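Local coordinates for protein fluvirucin B1 DH domain from module 1 (Actinomadura vulgaris, PDB 6OBV) that probably catalyses dehydration of a beta-hydroxyacyl intermediate carried on an acyl carrier protein during assembly of the polyketide fluvirucin B1, at residues Asn204-Val210 and Val265-Pro271; Asp274-His280 and Gly291-Ile296; Val173-Tyr179 and His235-Leu239; Val97-Leu103 and Phe250-Glu256. All blocks are in the same frame, centred on the assembly; numbering follows the deposited sequence.

Contact 1: Asn204-Val210 and Val265-Pro271; sequences NEVFAEV and VRVHAQP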
loop_
_atom_site.group_PDB
_atom_site.type_symbol
_atom_site.label_atom_id
_atom_site.label_comp_id
_atom_site.label_asym_id
_atom_site.label_seq_id
_atom_site.Cartn_x
_atom_site.Cartn_y
_atom_site.Cartn_z
ATOM N N ASN A 204 -38.101 -2.629 27.673
ATOM C CA ASN A 204 -37.283 -1.705 26.894
ATOM C C ASN A 204 -36.370 -2.410 25.879
ATOM O O ASN A 204 -35.372 -1.819 25.447
ATOM C CB ASN A 204 -36.456 -0.809 27.822
ATOM C CG ASN A 204 -35.541 -1.599 28.749
ATOM O OD1 ASN A 204 -35.228 -2.772 28.502
ATOM N ND2 ASN A 204 -35.104 -0.952 29.827
ATOM N N GLU A 205 -36.700 -3.642 25.477
ATOM C CA GLU A 205 -35.955 -4.392 24.471
ATOM C C GLU A 205 -36.752 -4.488 23.175
ATOM O O GLU A 205 -37.984 -4.548 23.185
ATOM C CB GLU A 205 -35.634 -5.813 24.956
ATOM C CG GLU A 205 -34.991 -5.858 26.326
ATOM C CD GLU A 205 -34.901 -7.261 26.897
ATOM O OE1 GLU A 205 -35.688 -8.141 26.495
ATOM O OE2 GLU A 205 -34.031 -7.483 27.759
ATOM N N VAL A 206 -36.034 -4.548 22.062
ATOM C CA VAL A 206 -36.619 -4.696 20.736
ATOM C C VAL A 206 -36.036 -5.933 20.069
ATOM O O VAL A 206 -34.838 -6.220 20.186
ATOM C CB VAL A 206 -36.368 -3.460 19.849
ATOM C CG1 VAL A 206 -37.142 -3.571 18.535
ATOM C CG2 VAL A 206 -36.750 -2.212 20.580
ATOM N N PHE A 207 -36.883 -6.637 19.335
ATOM C CA PHE A 207 -36.487 -7.750 18.501
ATOM C C PHE A 207 -36.893 -7.433 17.070
ATOM O O PHE A 207 -37.967 -6.870 16.832
ATOM C CB PHE A 207 -37.150 -9.023 18.985
ATOM C CG PHE A 207 -36.846 -9.346 20.406
ATOM C CD1 PHE A 207 -35.677 -10.032 20.742
ATOM C CD2 PHE A 207 -37.721 -8.977 21.419
ATOM C CE1 PHE A 207 -35.373 -10.321 22.071
ATOM C CE2 PHE A 207 -37.430 -9.273 22.754
ATOM C CZ PHE A 207 -36.255 -9.947 23.079
ATOM N N ALA A 208 -36.040 -7.785 16.117
ATOM C CA ALA A 208 -36.268 -7.411 14.730
ATOM C C ALA A 208 -35.842 -8.545 13.819
ATOM O O ALA A 208 -34.980 -9.361 14.159
ATOM C CB ALA A 208 -35.505 -6.133 14.345
ATOM N N GLU A 209 -36.471 -8.597 12.655
ATOM C CA GLU A 209 -35.967 -9.374 11.537
ATOM C C GLU A 209 -35.710 -8.408 10.395
ATOM O O GLU A 209 -36.554 -7.554 10.100
ATOM C CB GLU A 209 -36.945 -10.465 11.122
ATOM C CG GLU A 209 -37.216 -11.461 12.207
ATOM C CD GLU A 209 -38.156 -12.577 11.767
ATOM O OE1 GLU A 209 -38.723 -12.482 10.656
ATOM O OE2 GLU A 209 -38.318 -13.552 12.536
ATOM N N VAL A 210 -34.533 -8.534 9.782
ATOM C CA VAL A 210 -34.025 -7.600 8.784
ATOM C C VAL A 210 -33.490 -8.408 7.604
ATOM O O VAL A 210 -32.775 -9.397 7.807
ATOM C CB VAL A 210 -32.913 -6.713 9.375
ATOM C CG1 VAL A 210 -32.527 -5.643 8.392
ATOM C CG2 VAL A 210 -33.350 -6.114 10.687
ATOM N N VAL A 265 -31.165 -11.522 9.049
ATOM C CA VAL A 265 -30.733 -11.705 10.427
ATOM C C VAL A 265 -31.889 -11.438 11.375
ATOM O O VAL A 265 -32.885 -10.797 11.030
ATOM C CB VAL A 265 -29.538 -10.794 10.816
ATOM C CG1 VAL A 265 -28.255 -11.141 10.001
ATOM C CG2 VAL A 265 -29.918 -9.317 10.728
ATOM N N ARG A 266 -31.730 -11.940 12.592
ATOM C CA ARG A 266 -32.519 -11.504 13.726
ATOM C C ARG A 266 -31.684 -10.555 14.578
ATOM O O ARG A 266 -30.454 -10.651 14.620
ATOM C CB ARG A 266 -32.967 -12.691 14.559
ATOM C CG ARG A 266 -33.731 -13.764 13.796
ATOM C CD ARG A 266 -33.718 -15.030 14.627
ATOM N NE ARG A 266 -34.564 -16.073 14.081
ATOM C CZ ARG A 266 -34.804 -17.223 14.700
ATOM N NH1 ARG A 266 -34.260 -17.459 15.888
ATOM N NH2 ARG A 266 -35.592 -18.127 14.137
ATOM N N VAL A 267 -32.359 -9.630 15.253
ATOM C CA VAL A 267 -31.698 -8.579 16.017
ATOM C C VAL A 267 -32.310 -8.510 17.405
ATOM O O VAL A 267 -33.532 -8.586 17.562
ATOM C CB VAL A 267 -31.806 -7.217 15.306
ATOM C CG1 VAL A 267 -31.027 -6.147 16.075
ATOM C CG2 VAL A 267 -31.283 -7.338 13.891
ATOM N N HIS A 268 -31.458 -8.387 18.415
ATOM C CA HIS A 268 -31.876 -8.223 19.806
ATOM C C HIS A 268 -31.178 -6.974 20.345
ATOM O O HIS A 268 -29.979 -7.006 20.634
ATOM C CB HIS A 268 -31.524 -9.470 20.611
ATOM C CG HIS A 268 -31.891 -9.393 22.063
ATOM N ND1 HIS A 268 -32.869 -8.550 22.547
ATOM C CD2 HIS A 268 -31.410 -10.064 23.136
ATOM C CE1 HIS A 268 -32.965 -8.696 23.855
ATOM N NE2 HIS A 268 -32.089 -9.607 24.238
ATOM N N ALA A 269 -31.909 -5.866 20.473
ATOM C CA ALA A 269 -31.335 -4.623 20.979
ATOM C C ALA A 269 -31.914 -4.278 22.341
ATOM O O ALA A 269 -33.115 -4.443 22.584
ATOM C CB ALA A 269 -31.567 -3.455 20.032
ATOM N N GLN A 270 -31.055 -3.788 23.222
ATOM C CA GLN A 270 -31.495 -3.329 24.530
ATOM C C GLN A 270 -30.556 -2.217 24.959
ATOM O O GLN A 270 -29.415 -2.158 24.496
ATOM C CB GLN A 270 -31.496 -4.473 25.555
ATOM C CG GLN A 270 -30.241 -5.291 25.515
ATOM C CD GLN A 270 -30.440 -6.673 26.084
ATOM O OE1 GLN A 270 -31.212 -6.862 27.023
ATOM N NE2 GLN A 270 -29.744 -7.650 25.520
ATOM N N PRO A 271 -31.001 -1.326 25.838
ATOM C CA PRO A 271 -30.080 -0.292 26.314
ATOM C C PRO A 271 -29.027 -0.902 27.225
ATOM O O PRO A 271 -29.206 -1.975 27.808
ATOM C CB PRO A 271 -30.983 0.685 27.080
ATOM C CG PRO A 271 -32.352 0.013 27.189
ATOM C CD PRO A 271 -32.215 -1.394 26.666
HETATM O O HOH W 1 -36.303 -15.571 11.946
#
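A208 and V267 meet at the apolar centre, CB to CB 4.0 Å. V267 CG2 also touches V210 CG2. These residues belong to an antiparallel strand pair of the hotdog fold. With V206, A269 and V265 they form one face of the pair. That face packs on A236, T237 and helix 227-232. Three hydrogen-bonded pairs join the backbones: V206 with A269, A208 with V267, and V210 with V265. Each pair gives two N-H...O bonds.

The other face carries F207 and H268. The planes are only 15° apart, but the rings are offset (centroids 4.5 Å) and overlap little. F207 CE1 sits over one face of the imidazole, near its rim, 3.1 Å from H268 ND1. H268 holds CG anti to its backbone N (chi1 179°), and this lays its ring alongside F207.

Polar groups lie at the edges of the pair. E205 puts its carboxylate at the imidazole edge, the two planes 80° apart, and forms a salt bridge to R202. E209 forms a salt bridge to R198, while R266 makes a cation-pi contact with W165. Water 1 bridges E209 and R266: it donates to E209 OE2 at 2.9 Å and accepts from R266 NE at 2.8 Å.

Contact 2: Asp274-His280 and Gly291-Ile296; sequences DGATSLH and GITSLI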
loop_
_atom_site.group_PDB
_atom_site.type_symbol
_atom_site.label_atom_id
_atom_site.label_comp_id
_atom_site.label_asym_id
_atom_site.label_seq_id
_atom_site.Cartn_x
_atom_site.Cartn_y
_atom_site.Cartn_z
ATOM N N ASP A 274 -25.223 3.151 29.747
ATOM C CA ASP A 274 -24.430 4.250 29.219
ATOM C C ASP A 274 -25.279 5.258 28.460
ATOM O O ASP A 274 -24.739 6.235 27.928
ATOM C CB ASP A 274 -23.340 3.695 28.300
ATOM C CG ASP A 274 -22.641 2.489 28.894
ATOM O OD1 ASP A 274 -22.848 2.200 30.089
ATOM O OD2 ASP A 274 -21.924 1.796 28.139
ATOM N N GLY A 275 -26.589 5.044 28.392
ATOM C CA GLY A 275 -27.340 5.716 27.358
ATOM C C GLY A 275 -27.049 5.152 25.993
ATOM O O GLY A 275 -27.331 5.801 24.988
ATOM N N ALA A 276 -26.482 3.951 25.935
ATOM C CA ALA A 276 -26.098 3.299 24.701
ATOM C C ALA A 276 -26.957 2.054 24.509
ATOM O O ALA A 276 -27.726 1.671 25.389
ATOM C CB ALA A 276 -24.604 2.940 24.722
ATOM N N THR A 277 -26.807 1.421 23.341
ATOM C CA THR A 277 -27.556 0.230 22.955
ATOM C C THR A 277 -26.593 -0.921 22.717
ATOM O O THR A 277 -25.551 -0.744 22.079
ATOM C CB THR A 277 -28.372 0.452 21.657
ATOM O OG1 THR A 277 -29.148 1.658 21.746
ATOM C CG2 THR A 277 -29.294 -0.771 21.362
ATOM N N SER A 278 -26.951 -2.112 23.196
ATOM C CA SER A 278 -26.231 -3.316 22.798
ATOM C C SER A 278 -27.056 -4.073 21.766
ATOM O O SER A 278 -28.279 -3.936 21.708
ATOM C CB SER A 278 -25.920 -4.207 24.001
ATOM O OG SER A 278 -27.078 -4.868 24.482
ATOM N N LEU A 279 -26.379 -4.849 20.922
ATOM C CA LEU A 279 -27.081 -5.578 19.873
ATOM C C LEU A 279 -26.430 -6.932 19.667
ATOM O O LEU A 279 -25.204 -7.047 19.560
ATOM C CB LEU A 279 -27.107 -4.836 18.518
ATOM C CG LEU A 279 -27.680 -3.425 18.448
ATOM C CD1 LEU A 279 -26.574 -2.546 17.979
ATOM C CD2 LEU A 279 -28.845 -3.320 17.503
ATOM N N HIS A 280 -27.268 -7.951 19.588
ATOM C CA HIS A 280 -26.813 -9.307 19.358
ATOM C C HIS A 280 -27.597 -9.837 18.177
ATOM O O HIS A 280 -28.831 -9.814 18.177
ATOM C CB HIS A 280 -26.966 -10.152 20.625
ATOM C CG HIS A 280 -26.098 -9.663 21.747
ATOM N ND1 HIS A 280 -24.722 -9.769 21.720
ATOM C CD2 HIS A 280 -26.399 -8.999 22.890
ATOM C CE1 HIS A 280 -24.217 -9.221 22.811
ATOM N NE2 HIS A 280 -25.214 -8.749 23.539
ATOM N N GLY A 291 -22.071 -9.622 17.461
ATOM C CA GLY A 291 -22.437 -9.006 18.725
ATOM C C GLY A 291 -21.828 -7.626 18.776
ATOM O O GLY A 291 -20.684 -7.423 18.373
ATOM N N ILE A 292 -22.613 -6.669 19.233
ATOM C CA ILE A 292 -22.125 -5.316 19.486
ATOM C C ILE A 292 -22.384 -5.020 20.956
ATOM O O ILE A 292 -23.543 -4.962 21.391
ATOM C CB ILE A 292 -22.800 -4.276 18.588
ATOM C CG1 ILE A 292 -22.399 -4.492 17.127
ATOM C CG2 ILE A 292 -22.422 -2.884 19.045
ATOM C CD1 ILE A 292 -23.573 -4.459 16.177
ATOM N N THR A 293 -21.312 -4.861 21.730
ATOM C CA THR A 293 -21.503 -4.609 23.156
ATOM C C THR A 293 -22.104 -3.232 23.401
ATOM O O THR A 293 -23.024 -3.086 24.209
ATOM C CB THR A 293 -20.183 -4.757 23.903
ATOM O OG1 THR A 293 -19.684 -6.088 23.700
ATOM C CG2 THR A 293 -20.392 -4.507 25.390
ATOM N N SER A 294 -21.624 -2.214 22.701
ATOM C CA SER A 294 -22.152 -0.877 22.927
ATOM C C SER A 294 -22.108 -0.070 21.646
ATOM O O SER A 294 -21.076 -0.026 20.966
ATOM C CB SER A 294 -21.360 -0.161 24.009
ATOM O OG SER A 294 -21.840 1.148 24.165
ATOM N N LEU A 295 -23.219 0.592 21.338
ATOM C CA LEU A 295 -23.274 1.549 20.239
ATOM C C LEU A 295 -23.847 2.854 20.775
ATOM O O LEU A 295 -24.932 2.859 21.362
ATOM C CB LEU A 295 -24.122 1.023 19.071
ATOM C CG LEU A 295 -24.479 2.078 18.019
ATOM C CD1 LEU A 295 -23.224 2.627 17.338
ATOM C CD2 LEU A 295 -25.484 1.532 17.015
ATOM N N ILE A 296 -23.099 3.945 20.616
ATOM C CA ILE A 296 -23.584 5.287 20.924
ATOM C C ILE A 296 -23.874 5.996 19.611
ATOM O O ILE A 296 -23.037 5.986 18.695
ATOM C CB ILE A 296 -22.566 6.085 21.756
ATOM C CG1 ILE A 296 -22.425 5.485 23.148
ATOM C CG2 ILE A 296 -22.981 7.570 21.826
ATOM C CD1 ILE A 296 -21.077 5.753 23.788
HETATM O O HOH W 2 -27.354 3.833 20.169
#
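T277 and L295 form one hydrogen-bonded antiparallel pair of the hairpin 277-282/288-299; L279 and I292 form the next. Four backbone hydrogen bonds join the strands. T277 N reaches L295 O at 3.1 Å, and L295 N returns to T277 O. I292 N to L279 O is short, 2.6 Å, and nearly straight (172°). Between the pairs the register slips by one, a beta bulge; T293 and S294 both face N253 of the next strand. At the slip S278 CB is only 3.1 Å from T293 O.

Apolar contacts gather on the face of L279, I292 and L295. L279 and I292 run side by side, CD1 to CD1 4.0 Å, and L279 CD1 also touches L295 CD2. Near the hairpin's open end, A276 CB packs on I296 CG1 at 3.7 Å.

Water supplies the last group. Water 2 donates to L295 O at 2.9 Å and lies 3.2 Å from T277 OG1. L295 O thus accepts two bonds, from T277 N and from the water, so this carbonyl is well satisfied although L295 is buried.

Contact 3: Val173-Tyr179 and His235-Leu239; sequences VDVSGHY and HATGL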
loop_
_atom_site.group_PDB
_atom_site.type_symbol
_atom_site.label_atom_id
_atom_site.label_comp_id
_atom_site.label_asym_id
_atom_site.label_seq_id
_atom_site.Cartn_x
_atom_site.Cartn_y
_atom_site.Cartn_z
ATOM N N VAL A 173 -45.262 -5.371 16.476
ATOM C CA VAL A 173 -45.399 -3.948 16.198
ATOM C C VAL A 173 -45.689 -3.776 14.714
ATOM O O VAL A 173 -45.038 -4.409 13.877
ATOM C CB VAL A 173 -44.124 -3.182 16.593
ATOM C CG1 VAL A 173 -44.169 -1.744 16.072
ATOM C CG2 VAL A 173 -43.955 -3.227 18.100
ATOM N N ASP A 174 -46.666 -2.929 14.387
ATOM C CA ASP A 174 -46.896 -2.535 12.998
ATOM C C ASP A 174 -45.782 -1.594 12.558
ATOM O O ASP A 174 -45.689 -0.466 13.052
ATOM C CB ASP A 174 -48.259 -1.863 12.851
ATOM C CG ASP A 174 -48.668 -1.673 11.395
ATOM O OD1 ASP A 174 -47.806 -1.859 10.510
ATOM O OD2 ASP A 174 -49.855 -1.359 11.132
ATOM N N VAL A 175 -44.934 -2.044 11.633
ATOM C CA VAL A 175 -43.884 -1.197 11.084
ATOM C C VAL A 175 -44.187 -0.797 9.638
ATOM O O VAL A 175 -43.289 -0.423 8.907
ATOM C CB VAL A 175 -42.492 -1.856 11.204
ATOM C CG1 VAL A 175 -42.145 -2.136 12.657
ATOM C CG2 VAL A 175 -42.412 -3.137 10.393
ATOM N N SER A 176 -45.451 -0.839 9.211
ATOM C CA SER A 176 -45.731 -0.563 7.804
ATOM C C SER A 176 -45.448 0.897 7.437
ATOM O O SER A 176 -44.957 1.164 6.336
ATOM C CB SER A 176 -47.171 -0.957 7.461
ATOM O OG SER A 176 -48.123 -0.249 8.226
ATOM N N GLY A 177 -45.738 1.844 8.325
ATOM C CA GLY A 177 -45.374 3.235 8.127
ATOM C C GLY A 177 -44.017 3.651 8.675
ATOM O O GLY A 177 -43.692 4.844 8.652
ATOM N N HIS A 178 -43.199 2.700 9.139
ATOM C CA HIS A 178 -41.978 3.041 9.865
ATOM C C HIS A 178 -41.007 3.852 9.008
ATOM O O HIS A 178 -40.508 4.902 9.437
ATOM C CB HIS A 178 -41.307 1.763 10.369
ATOM C CG HIS A 178 -40.165 2.017 11.296
ATOM N ND1 HIS A 178 -40.346 2.421 12.600
ATOM C CD2 HIS A 178 -38.826 1.955 11.101
ATOM C CE1 HIS A 178 -39.165 2.583 13.172
ATOM N NE2 HIS A 178 -38.228 2.315 12.283
ATOM N N TYR A 179 -40.690 3.373 7.803
ATOM C CA TYR A 179 -39.716 4.107 6.999
ATOM C C TYR A 179 -40.264 5.444 6.517
ATOM O O TYR A 179 -39.493 6.393 6.345
ATOM C CB TYR A 179 -39.238 3.263 5.827
ATOM C CG TYR A 179 -38.199 2.273 6.274
ATOM C CD1 TYR A 179 -36.910 2.691 6.617
ATOM C CD2 TYR A 179 -38.513 0.918 6.398
ATOM C CE1 TYR A 179 -35.951 1.778 7.051
ATOM C CE2 TYR A 179 -37.568 -0.002 6.832
ATOM C CZ TYR A 179 -36.297 0.435 7.152
ATOM O OH TYR A 179 -35.380 -0.480 7.566
ATOM N N HIS A 235 -32.299 -0.087 12.841
ATOM C CA HIS A 235 -33.498 0.719 12.621
ATOM C C HIS A 235 -34.592 0.452 13.648
ATOM O O HIS A 235 -35.386 1.350 13.939
ATOM C CB HIS A 235 -34.016 0.471 11.209
ATOM C CG HIS A 235 -33.059 0.929 10.157
ATOM N ND1 HIS A 235 -33.315 0.820 8.811
ATOM C CD2 HIS A 235 -31.837 1.505 10.267
ATOM C CE1 HIS A 235 -32.291 1.312 8.131
ATOM N NE2 HIS A 235 -31.379 1.730 8.992
ATOM N N ALA A 236 -34.662 -0.753 14.199
ATOM C CA ALA A 236 -35.770 -1.080 15.091
ATOM C C ALA A 236 -35.618 -0.465 16.476
ATOM O O ALA A 236 -36.604 -0.399 17.218
ATOM C CB ALA A 236 -35.905 -2.593 15.224
ATOM N N THR A 237 -34.418 0.004 16.830
ATOM C CA THR A 237 -34.174 0.518 18.175
ATOM C C THR A 237 -34.937 1.801 18.449
ATOM O O THR A 237 -35.231 2.102 19.613
ATOM C CB THR A 237 -32.688 0.765 18.383
ATOM O OG1 THR A 237 -32.150 1.360 17.201
ATOM C CG2 THR A 237 -31.988 -0.515 18.618
ATOM N N GLY A 238 -35.243 2.581 17.408
ATOM C CA GLY A 238 -35.983 3.826 17.604
ATOM C C GLY A 238 -37.434 3.650 18.012
ATOM O O GLY A 238 -38.068 4.635 18.415
ATOM N N LEU A 239 -37.963 2.423 17.936
ATOM C CA LEU A 239 -39.373 2.190 18.230
ATOM C C LEU A 239 -39.714 2.484 19.682
ATOM O O LEU A 239 -40.862 2.828 19.994
ATOM C CB LEU A 239 -39.740 0.751 17.885
ATOM C CG LEU A 239 -39.752 0.497 16.373
ATOM C CD1 LEU A 239 -39.628 -0.985 16.046
ATOM C CD2 LEU A 239 -41.013 1.080 15.736
#
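H235 closes a DxxxH sequence that matches the DxxxQ/H signature of polyketide synthase dehydratases. The start of helix 178-185 packs against it. Y179 and H235 make the main polar link. Y179 OH lies 2.7 Å from H235 ND1 in a hydrogen bond that either atom could donate. The hydroxyl comes in at the edge of the imidazole, in its plane. The two rings meet rim to rim, planes 75° apart, so neither covers the other. Y179 OH also bonds to L196 N. The other ring nitrogen, H235 NE2, is hydrogen-bonded to D231 OD2, and Y189 stacks on the ring. H235 is therefore gripped at both nitrogens, which fixes its ring rotation.

H178 stands beside this pair. Its CG is anti to the backbone N (chi1 -171°), which carries the ring across to 235-239. H178 NE2 makes a weak bond to H235 O, 3.4 Å long, with the carbonyl oxygen near the ring plane. On the same ring, ND1 and CE1 each lie 3.5 Å from L239 CD2. V173 CG1 extends the apolar patch at 4.2 Å from L239 CD2.

A type I turn from V175 to H178 leads into the helix. The buried histidine held between a tyrosine and D231 is consistent with the DxxxQ/H part of a dehydratase active site, where relatives carry the catalytic aspartate.

Contact 4: Val97-Leu103 and Phe250-Glu256; sequences VLEELTL and FAWNGVE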
loop_
_atom_site.group_PDB
_atom_site.type_symbol
_atom_site.label_atom_id
_atom_site.label_comp_id
_atom_site.label_asym_id
_atom_site.label_seq_id
_atom_site.Cartn_x
_atom_site.Cartn_y
_atom_site.Cartn_z
ATOM N N VAL A 97 -11.377 -8.749 16.452
ATOM C CA VAL A 97 -12.350 -8.112 17.335
ATOM C C VAL A 97 -12.158 -6.600 17.331
ATOM O O VAL A 97 -11.064 -6.098 17.617
ATOM C CB VAL A 97 -12.238 -8.678 18.758
ATOM C CG1 VAL A 97 -13.172 -7.927 19.724
ATOM C CG2 VAL A 97 -12.559 -10.177 18.737
ATOM N N LEU A 98 -13.233 -5.872 17.033
ATOM C CA LEU A 98 -13.228 -4.408 17.046
ATOM C C LEU A 98 -13.526 -3.926 18.459
ATOM O O LEU A 98 -14.680 -3.738 18.848
ATOM C CB LEU A 98 -14.253 -3.869 16.062
ATOM C CG LEU A 98 -14.207 -2.362 15.858
ATOM C CD1 LEU A 98 -12.781 -1.935 15.587
ATOM C CD2 LEU A 98 -15.127 -2.000 14.690
ATOM N N GLU A 99 -12.466 -3.734 19.250
ATOM C CA GLU A 99 -12.648 -3.345 20.644
ATOM C C GLU A 99 -13.330 -1.983 20.756
ATOM O O GLU A 99 -14.197 -1.777 21.605
ATOM C CB GLU A 99 -11.288 -3.342 21.340
ATOM C CG GLU A 99 -11.236 -2.723 22.722
ATOM C CD GLU A 99 -9.831 -2.787 23.304
ATOM O OE1 GLU A 99 -9.407 -3.885 23.716
ATOM O OE2 GLU A 99 -9.137 -1.751 23.334
ATOM N N GLU A 100 -12.976 -1.055 19.885
ATOM C CA GLU A 100 -13.509 0.297 19.941
ATOM C C GLU A 100 -13.365 0.907 18.551
ATOM O O GLU A 100 -12.365 0.672 17.873
ATOM C CB GLU A 100 -12.763 1.120 21.002
ATOM C CG GLU A 100 -13.412 2.429 21.390
ATOM C CD GLU A 100 -13.052 3.548 20.436
ATOM O OE1 GLU A 100 -13.894 4.457 20.233
ATOM O OE2 GLU A 100 -11.927 3.507 19.884
ATOM N N LEU A 101 -14.377 1.659 18.111
ATOM C CA LEU A 101 -14.230 2.501 16.920
ATOM C C LEU A 101 -15.073 3.764 17.099
ATOM O O LEU A 101 -16.256 3.679 17.444
ATOM C CB LEU A 101 -14.647 1.750 15.654
ATOM C CG LEU A 101 -14.401 2.344 14.261
ATOM C CD1 LEU A 101 -12.977 2.079 13.792
ATOM C CD2 LEU A 101 -15.355 1.744 13.255
ATOM N N THR A 102 -14.459 4.932 16.901
ATOM C CA THR A 102 -15.172 6.207 16.922
ATOM C C THR A 102 -15.231 6.744 15.503
ATOM O O THR A 102 -14.216 6.729 14.794
ATOM C CB THR A 102 -14.505 7.234 17.844
ATOM O OG1 THR A 102 -14.310 6.672 19.143
ATOM C CG2 THR A 102 -15.377 8.470 17.994
ATOM N N LEU A 103 -16.424 7.183 15.079
ATOM C CA LEU A 103 -16.549 7.886 13.810
ATOM C C LEU A 103 -16.192 9.349 14.036
ATOM O O LEU A 103 -16.738 10.003 14.929
ATOM C CB LEU A 103 -17.964 7.755 13.237
ATOM C CG LEU A 103 -18.451 6.364 12.765
ATOM C CD1 LEU A 103 -17.342 5.486 12.102
ATOM C CD2 LEU A 103 -19.186 5.605 13.846
ATOM N N PHE A 250 -21.955 6.689 16.266
ATOM C CA PHE A 250 -20.788 7.504 16.548
ATOM C C PHE A 250 -19.662 6.679 17.170
ATOM O O PHE A 250 -18.514 6.763 16.718
ATOM C CB PHE A 250 -21.183 8.677 17.447
ATOM C CG PHE A 250 -20.014 9.427 18.015
ATOM C CD1 PHE A 250 -19.203 10.197 17.197
ATOM C CD2 PHE A 250 -19.731 9.370 19.375
ATOM C CE1 PHE A 250 -18.116 10.893 17.727
ATOM C CE2 PHE A 250 -18.651 10.051 19.911
ATOM C CZ PHE A 250 -17.841 10.819 19.084
ATOM N N ALA A 251 -19.960 5.873 18.193
ATOM C CA ALA A 251 -18.929 5.091 18.878
ATOM C C ALA A 251 -19.375 3.649 19.044
ATOM O O ALA A 251 -20.514 3.385 19.454
ATOM C CB ALA A 251 -18.595 5.685 20.248
ATOM N N TRP A 252 -18.470 2.719 18.739
ATOM C CA TRP A 252 -18.728 1.287 18.833
ATOM C C TRP A 252 -17.771 0.675 19.846
ATOM O O TRP A 252 -16.600 1.061 19.901
ATOM C CB TRP A 252 -18.537 0.611 17.476
ATOM C CG TRP A 252 -19.327 1.235 16.350
ATOM C CD1 TRP A 252 -19.082 2.429 15.732
ATOM C CD2 TRP A 252 -20.476 0.677 15.702
ATOM N NE1 TRP A 252 -20.020 2.655 14.747
ATOM C CE2 TRP A 252 -20.885 1.593 14.708
ATOM C CE3 TRP A 252 -21.201 -0.510 15.868
ATOM C CZ2 TRP A 252 -21.977 1.357 13.879
ATOM C CZ3 TRP A 252 -22.295 -0.738 15.048
ATOM C CH2 TRP A 252 -22.670 0.189 14.067
ATOM N N ASN A 253 -18.263 -0.274 20.653
ATOM C CA ASN A 253 -17.388 -1.064 21.513
ATOM C C ASN A 253 -17.771 -2.527 21.449
ATOM O O ASN A 253 -18.955 -2.866 21.438
ATOM C CB ASN A 253 -17.419 -0.596 22.967
ATOM C CG ASN A 253 -17.017 0.859 23.098
ATOM O OD1 ASN A 253 -17.756 1.751 22.658
ATOM N ND2 ASN A 253 -15.830 1.113 23.668
ATOM N N GLY A 254 -16.756 -3.381 21.412
ATOM C CA GLY A 254 -16.932 -4.817 21.496
ATOM C C GLY A 254 -17.721 -5.338 20.323
ATOM O O GLY A 254 -18.782 -5.932 20.515
ATOM N N VAL A 255 -17.234 -5.102 19.106
ATOM C CA VAL A 255 -17.887 -5.578 17.890
ATOM C C VAL A 255 -17.190 -6.861 17.473
ATOM O O VAL A 255 -16.008 -6.854 17.112
ATOM C CB VAL A 255 -17.855 -4.530 16.773
ATOM C CG1 VAL A 255 -18.552 -5.072 15.517
ATOM C CG2 VAL A 255 -18.544 -3.267 17.229
ATOM N N GLU A 256 -17.910 -7.972 17.555
ATOM C CA GLU A 256 -17.428 -9.256 17.079
ATOM C C GLU A 256 -18.310 -9.733 15.942
ATOM O O GLU A 256 -19.534 -9.837 16.089
ATOM C CB GLU A 256 -17.434 -10.313 18.179
ATOM C CG GLU A 256 -16.142 -10.424 18.930
ATOM C CD GLU A 256 -16.253 -11.358 20.101
ATOM O OE1 GLU A 256 -16.789 -10.928 21.146
ATOM O OE2 GLU A 256 -15.810 -12.517 19.970
#
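T102 and F250 lie side by side and point the same way. T102 CG2 sits over the phenyl face, 4.0 Å from the ring centroid and 28° off its normal, in a CH-pi contact. L103 and W252 meet differently. L103 CD2 comes in at the indole edge, in its plane, and lies close to W252 NE1 at 3.2 Å. This buried N-H has no polar partner in the model. L103 N donates to F250 O at 2.7 Å. L98 and V255 pack CB to CB at 3.7 Å; V255 and W252 also touch helix 79-92.

The strands run antiparallel and join the two hotdog units of a double-hotdog fold, with 97-103 from the first and 247-257 from the second. The pairing turns a corner at G254, whose positive phi (63°) belongs to a G1 bulge opposite L98. G254 N bonds to E99 O at 3.0 Å, from above the carbonyl plane.

On the other face E100 and N253 point the same way, with carboxylate and amide planes 58° apart. E100 CG touches N253 ND2 at 3.6 Å. At the far end V97 CG2 packs on E256 CG, while the E256 carboxylate bonds to S156 N.

Contacts 4, 2 and 1 follow one another across neighbouring strands: 97-103, 247-257, 288-299, 277-282, 264-271, 205-211. Centres of contacts 4 and 2 are about 10 Å apart, those of 2 and 1 about 11 Å. Probable backbone hydrogen bonds, S294 O to N253 N and Q270 O to S278 N, tie them together. Contact 3 lies about 11 Å from contact 1 and about 25 Å from contact 4, centre to centre. Along the chain, contact 3 is nested inside the loop closed by contact 4, contacts 1 and 3 alternate, and contact 2 comes last. The turn after H235 packs on strands of the second hotdog, and contact 4 joins that unit to the first.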